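Local coordinates for acetoin utilization protein (Exiguobacterium sibiricum, PDB 2Q04), which probably belongs to the GNAT acetyltransferases and so may transfer an acetyl group in acetoin metabolism, its exact substrate being unestablished, at residues L96-I101 with K158-G163; G74-L79 with E118-D123. One frame throughout, in Å; residues are numbered along the deposited sequence. Where two conformers were deposited one is given.

Interaction 1: L96-I101 with K158-G163; sequences LELGAI and KMMNHG. With CA (calcium ion), chain G.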
loop_
_atom_site.group_PDB
_atom_site.type_symbol
_atom_site.label_atom_id
_atom_site.label_comp_id
_atom_site.label_asym_id
_atom_site.label_seq_id
_atom_site.Cartn_x
_atom_site.Cartn_y
_atom_site.Cartn_z
ATOM N N LEU A 96 -5.352 -8.533 -4.339
ATOM C CA LEU A 96 -5.627 -7.280 -3.664
ATOM C C LEU A 96 -4.472 -6.328 -3.907
ATOM O O LEU A 96 -3.336 -6.755 -4.028
ATOM C CB LEU A 96 -5.773 -7.538 -2.161
ATOM C CG LEU A 96 -6.381 -6.430 -1.307
ATOM C CD1 LEU A 96 -7.841 -6.207 -1.665
ATOM C CD2 LEU A 96 -6.248 -6.784 0.157
ATOM N N GLU A 97 -4.758 -5.039 -3.991
ATOM C CA GLU A 97 -3.699 -4.062 -4.192
ATOM C C GLU A 97 -3.460 -3.208 -2.951
ATOM O O GLU A 97 -4.391 -2.702 -2.347
ATOM C CB GLU A 97 -3.991 -3.154 -5.399
ATOM C CG GLU A 97 -2.800 -2.211 -5.748
ATOM C CD GLU A 97 -3.147 -1.161 -6.785
ATOM O OE1 GLU A 97 -4.292 -1.152 -7.265
ATOM O OE2 GLU A 97 -2.274 -0.320 -7.092
ATOM N N LEU A 98 -2.204 -3.140 -2.540
ATOM C CA LEU A 98 -1.767 -2.159 -1.600
ATOM C C LEU A 98 -1.666 -0.886 -2.396
ATOM O O LEU A 98 -0.727 -0.703 -3.170
ATOM C CB LEU A 98 -0.394 -2.557 -1.017
ATOM C CG LEU A 98 0.189 -1.742 0.158
ATOM C CD1 LEU A 98 1.461 -2.411 0.662
ATOM C CD2 LEU A 98 0.477 -0.282 -0.229
ATOM N N GLY A 99 -2.712 -0.082 -2.339
ATOM C CA GLY A 99 -2.811 1.102 -3.183
ATOM C C GLY A 99 -1.654 2.038 -2.980
ATOM O O GLY A 99 -0.855 2.252 -3.886
ATOM N N ALA A 100 -1.534 2.565 -1.762
ATOM C CA ALA A 100 -0.485 3.510 -1.445
ATOM C C ALA A 100 -0.122 3.481 0.040
ATOM O O ALA A 100 -0.818 2.875 0.860
ATOM C CB ALA A 100 -0.906 4.914 -1.860
ATOM N N ILE A 101 0.999 4.115 0.358
ATOM C CA ILE A 101 1.480 4.236 1.719
ATOM C C ILE A 101 2.236 5.539 1.815
ATOM O O ILE A 101 3.181 5.761 1.082
ATOM C CB ILE A 101 2.404 3.056 2.104
ATOM C CG1 ILE A 101 2.820 3.147 3.571
ATOM C CG2 ILE A 101 3.625 3.015 1.223
ATOM C CD1 ILE A 101 3.503 1.903 4.075
ATOM N N LYS A 158 13.076 -2.142 0.955
ATOM C CA LYS A 158 13.321 -2.818 2.214
ATOM C C LYS A 158 12.165 -2.588 3.213
ATOM O O LYS A 158 11.848 -3.475 4.013
ATOM C CB LYS A 158 14.679 -2.390 2.773
ATOM C CG LYS A 158 15.864 -2.897 1.886
ATOM C CD LYS A 158 17.219 -2.281 2.268
ATOM C CE LYS A 158 17.928 -3.073 3.365
ATOM N NZ LYS A 158 19.395 -2.741 3.430
HETATM N N MSE A 159 11.495 -1.436 3.103
HETATM C CA MSE A 159 10.310 -1.180 3.890
HETATM C C MSE A 159 9.236 -2.151 3.512
HETATM O O MSE A 159 8.623 -2.772 4.371
HETATM C CB MSE A 159 9.807 0.230 3.662
HETATM C CG MSE A 159 8.581 0.543 4.468
HETATM SE SE MSE A 159 7.792 2.184 4.028
HETATM C CE MSE A 159 7.117 1.745 2.349
HETATM N N MSE A 160 8.979 -2.254 2.203
HETATM C CA MSE A 160 7.954 -3.163 1.672
HETATM C C MSE A 160 8.279 -4.633 2.024
HETATM O O MSE A 160 7.386 -5.421 2.305
HETATM C CB MSE A 160 7.845 -3.001 0.163
HETATM C CG MSE A 160 7.229 -1.665 -0.286
HETATM SE SE MSE A 160 5.347 -1.464 0.297
HETATM C CE MSE A 160 4.854 0.216 -0.765
ATOM N N ASN A 161 9.560 -4.972 2.020
ATOM C CA ASN A 161 9.998 -6.316 2.387
ATOM C C ASN A 161 9.562 -6.678 3.795
ATOM O O ASN A 161 9.162 -7.793 4.045
ATOM C CB ASN A 161 11.522 -6.450 2.254
ATOM C CG ASN A 161 12.004 -6.426 0.773
ATOM O OD1 ASN A 161 13.175 -6.198 0.498
ATOM N ND2 ASN A 161 11.097 -6.691 -0.155
ATOM N N HIS A 162 9.597 -5.700 4.704
ATOM C CA HIS A 162 9.165 -5.925 6.086
ATOM C C HIS A 162 7.678 -6.303 6.148
ATOM O O HIS A 162 7.261 -7.020 7.036
ATOM C CB HIS A 162 9.434 -4.681 6.963
ATOM C CG HIS A 162 10.859 -4.558 7.424
ATOM N ND1 HIS A 162 11.696 -3.549 6.996
ATOM C CD2 HIS A 162 11.586 -5.309 8.286
ATOM C CE1 HIS A 162 12.878 -3.687 7.570
ATOM N NE2 HIS A 162 12.840 -4.750 8.355
ATOM N N GLY A 163 6.893 -5.822 5.185
ATOM C CA GLY A 163 5.465 -6.162 5.109
ATOM C C GLY A 163 5.208 -7.474 4.367
ATOM O O GLY A 163 4.067 -7.893 4.218
HETATM CA CA CA G . 0.931 2.354 -5.572
HETATM O O HOH W 1 -0.043 -0.097 -5.822
HETATM O O HOH W 2 2.188 1.335 -3.752
HETATM O O HOH W 3 -0.254 3.841 -7.520
#
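Ile-101 and Met-159 reach toward each other tip to tip, joining strand 95-103 to the last turn of helix 149-162 in a fold of the GNAT acetyltransferase type. The short axes run 12.3 Å apart at an angle of 126°, a gap bridged here by leucine, isoleucine and two selenomethionine side chains. In Ile-101, CG1 stands anti to the backbone N (chi1 -176°), and with the chain extended beyond it, CD1 points to the helix, 4.0 Å from Met-159 CE. Met-159, present as selenomethionine like Met-160, is extended until its chi3 of 71°, where the bend turns CE in to the isoleucine; CE also lies 3.9 Å from Ile-101 CG2. The same CG2 branch takes the closest contact of the interface, 3.6 Å to Met-160 CE, as these two side chains slide past one another in opposite directions. Leu-98 meets Met-160 obliquely, with CD1 4.0 Å from SE. All three residue pairs meet through apolar atoms.

Between Leu-98 and Ile-101 the strand carries a beta bulge: Glu-97 and Ala-100 pair with Leu-79 and Thr-77, and Gly-99, with helical backbone torsions, and Ala-100 together face Thr-77, while Leu-98 faces Phe-78. This is consistent with the bulge that GNAT relatives carry in their fourth strand, beside the acetyl-CoA cleft. Here Gly-99 O binds a calcium ion at 2.5 Å, together with Thr-134 O and three waters. One of those waters also donates to Glu-97 OE2 at 2.6 Å and to Leu-98 O at 2.8 Å.

Interaction 2: G74-L79 with E118-D123; sequences GYVTFL and EVSMLD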
loop_
_atom_site.group_PDB
_atom_site.type_symbol
_atom_site.label_atom_id
_atom_site.label_comp_id
_atom_site.label_asym_id
_atom_site.label_seq_id
_atom_site.Cartn_x
_atom_site.Cartn_y
_atom_site.Cartn_z
ATOM N N GLY A 74 0.046 9.523 8.651
ATOM C CA GLY A 74 0.466 8.475 7.765
ATOM C C GLY A 74 -0.650 7.476 7.552
ATOM O O GLY A 74 -1.570 7.383 8.357
ATOM N N TYR A 75 -0.573 6.729 6.458
ATOM C CA TYR A 75 -1.582 5.738 6.147
ATOM C C TYR A 75 -1.069 4.716 5.151
ATOM O O TYR A 75 -0.052 4.926 4.488
ATOM C CB TYR A 75 -2.824 6.410 5.575
ATOM C CG TYR A 75 -2.576 7.125 4.259
ATOM C CD1 TYR A 75 -2.576 6.426 3.051
ATOM C CD2 TYR A 75 -2.347 8.506 4.222
ATOM C CE1 TYR A 75 -2.346 7.077 1.842
ATOM C CE2 TYR A 75 -2.118 9.166 3.020
ATOM C CZ TYR A 75 -2.119 8.446 1.831
ATOM O OH TYR A 75 -1.894 9.086 0.639
ATOM N N VAL A 76 -1.793 3.610 5.046
ATOM C CA VAL A 76 -1.549 2.631 4.024
ATOM C C VAL A 76 -2.894 2.071 3.598
ATOM O O VAL A 76 -3.752 1.793 4.450
ATOM C CB VAL A 76 -0.603 1.496 4.517
ATOM C CG1 VAL A 76 -1.213 0.749 5.693
ATOM C CG2 VAL A 76 -0.286 0.540 3.381
ATOM N N THR A 77 -3.100 1.950 2.272
ATOM C CA THR A 77 -4.420 1.579 1.719
ATOM C C THR A 77 -4.407 0.223 1.043
ATOM O O THR A 77 -3.395 -0.197 0.492
ATOM C CB THR A 77 -4.905 2.608 0.687
ATOM O OG1 THR A 77 -4.161 2.459 -0.531
ATOM C CG2 THR A 77 -4.747 4.016 1.215
ATOM N N PHE A 78 -5.557 -0.462 1.096
ATOM C CA PHE A 78 -5.738 -1.734 0.413
ATOM C C PHE A 78 -7.073 -1.747 -0.239
ATOM O O PHE A 78 -8.062 -1.328 0.354
ATOM C CB PHE A 78 -5.652 -2.899 1.390
ATOM C CG PHE A 78 -4.364 -3.007 2.063
ATOM C CD1 PHE A 78 -3.354 -3.793 1.532
ATOM C CD2 PHE A 78 -4.120 -2.306 3.242
ATOM C CE1 PHE A 78 -2.114 -3.883 2.165
ATOM C CE2 PHE A 78 -2.896 -2.395 3.878
ATOM C CZ PHE A 78 -1.892 -3.189 3.343
ATOM N N LEU A 79 -7.112 -2.223 -1.475
ATOM C CA LEU A 79 -8.358 -2.353 -2.217
ATOM C C LEU A 79 -8.096 -3.183 -3.446
ATOM O O LEU A 79 -6.940 -3.529 -3.734
ATOM C CB LEU A 79 -8.902 -0.968 -2.620
ATOM C CG LEU A 79 -8.054 -0.123 -3.590
ATOM C CD1 LEU A 79 -8.859 1.074 -4.079
ATOM C CD2 LEU A 79 -6.729 0.332 -2.945
ATOM N N GLU A 118 3.100 -3.818 9.336
ATOM C CA GLU A 118 2.964 -4.875 10.359
ATOM C C GLU A 118 1.517 -5.012 10.826
ATOM O O GLU A 118 0.965 -6.103 10.844
ATOM C CB GLU A 118 3.853 -4.581 11.576
ATOM C CG GLU A 118 5.319 -4.947 11.405
ATOM C CD GLU A 118 6.145 -4.678 12.677
ATOM O OE1 GLU A 118 5.601 -4.853 13.803
ATOM O OE2 GLU A 118 7.334 -4.303 12.548
ATOM N N VAL A 119 0.930 -3.896 11.237
ATOM C CA VAL A 119 -0.433 -3.884 11.746
ATOM C C VAL A 119 -1.429 -4.298 10.659
ATOM O O VAL A 119 -2.462 -4.909 10.947
ATOM C CB VAL A 119 -0.807 -2.480 12.297
ATOM C CG1 VAL A 119 -2.285 -2.427 12.698
ATOM C CG2 VAL A 119 0.077 -2.129 13.477
ATOM N N SER A 120 -1.100 -3.984 9.409
ATOM C CA SER A 120 -1.928 -4.381 8.279
ATOM C C SER A 120 -1.970 -5.911 8.111
ATOM O O SER A 120 -3.012 -6.467 7.770
ATOM C CB SER A 120 -1.425 -3.724 6.986
ATOM O OG SER A 120 -1.659 -2.322 6.995
HETATM N N MSE A 121 -0.842 -6.581 8.380
HETATM C CA MSE A 121 -0.738 -8.042 8.180
HETATM C C MSE A 121 -1.120 -8.851 9.425
HETATM O O MSE A 121 -1.122 -10.079 9.386
HETATM C CB MSE A 121 0.685 -8.425 7.742
HETATM C CG MSE A 121 1.140 -7.751 6.465
HETATM SE SE MSE A 121 -0.109 -7.994 5.011
HETATM C CE MSE A 121 0.556 -6.691 3.849
ATOM N N LEU A 122 -1.452 -8.162 10.520
ATOM C CA LEU A 122 -1.879 -8.841 11.759
ATOM C C LEU A 122 -3.184 -9.608 11.560
ATOM O O LEU A 122 -3.465 -10.577 12.285
ATOM C CB LEU A 122 -2.041 -7.839 12.904
ATOM C CG LEU A 122 -0.767 -7.435 13.639
ATOM C CD1 LEU A 122 -1.103 -6.474 14.793
ATOM C CD2 LEU A 122 -0.040 -8.663 14.163
ATOM N N ASP A 123 -4.003 -9.142 10.616
ATOM C CA ASP A 123 -5.252 -9.816 10.280
ATOM C C ASP A 123 -4.949 -11.106 9.499
ATOM O O ASP A 123 -4.390 -11.049 8.389
ATOM C CB ASP A 123 -6.145 -8.889 9.444
ATOM C CG ASP A 123 -7.574 -9.419 9.296
ATOM O OD1 ASP A 123 -7.795 -10.623 9.511
ATOM O OD2 ASP A 123 -8.472 -8.622 8.970
#
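Ser-120 packs against Val-76 and Phe-78, setting the C-terminal part of helix 112-121 on strand 71-79; the nearest CA atoms, those of Val-76 and Ser-120, lie 8.2 Å apart. The van der Waals contacts centre on this serine. Its OG lies close to the plane of the Phe-78 ring, at the edge, 3.4 Å from CE2, while its CB sits 3.7 Å from both CE2 and CZ. On the strand, Val-76 CG1 comes to 3.4 Å of the same OG. The apolar pair is Phe-78 with Met-121, a selenomethionine whose CE approaches the ring obliquely, 4.2 Å from Phe-78 CE1. With the ring cut back to an alanine here, a gap is likely to open beside Ser-120 CB, and Met-121 CE would probably be left without its aromatic neighbour.

The polar interactions belong to each segment's own surroundings. Ser-120 OG, placed beside its backbone N by a chi1 of -69°, hydrogen-bonds to Leu-116 O one turn back, so a buried hydroxyl is satisfied within its helix and the same oxygen can lie against the two apolar side chains. A little further along the chain, Asp-123 OD2 forms a salt bridge with Arg-62 on the neighbouring strand 62-68.

A helix laid over the central antiparallel strands in this way is characteristic of the GNAT fold, and helix 112-121 probably corresponds to the one that follows the pyrophosphate-binding loop in relatives.

The centres of interactions 1 and 2 lie 8 Å apart, and their segments alternate along the chain: 74-79, 96-101, 118-123, then 158-163. Strands 71-79 and 95-103 are antiparallel neighbours in one sheet, joined by probable hydrogen bonds such as Glu-97 N to Leu-79 O, 2.7 Å, and Ala-100 O to Thr-77 N, 2.8 Å. Helices 112-121 and 149-162 therefore pack on adjacent strands. Side chains of both strands meet on the same side of the sheet: Val-76 touches Leu-98 and Ile-101, as does Leu-117 of helix 112-121, so the two helices cover neighbouring parts of one face, beside the bulged strand that holds the calcium ion.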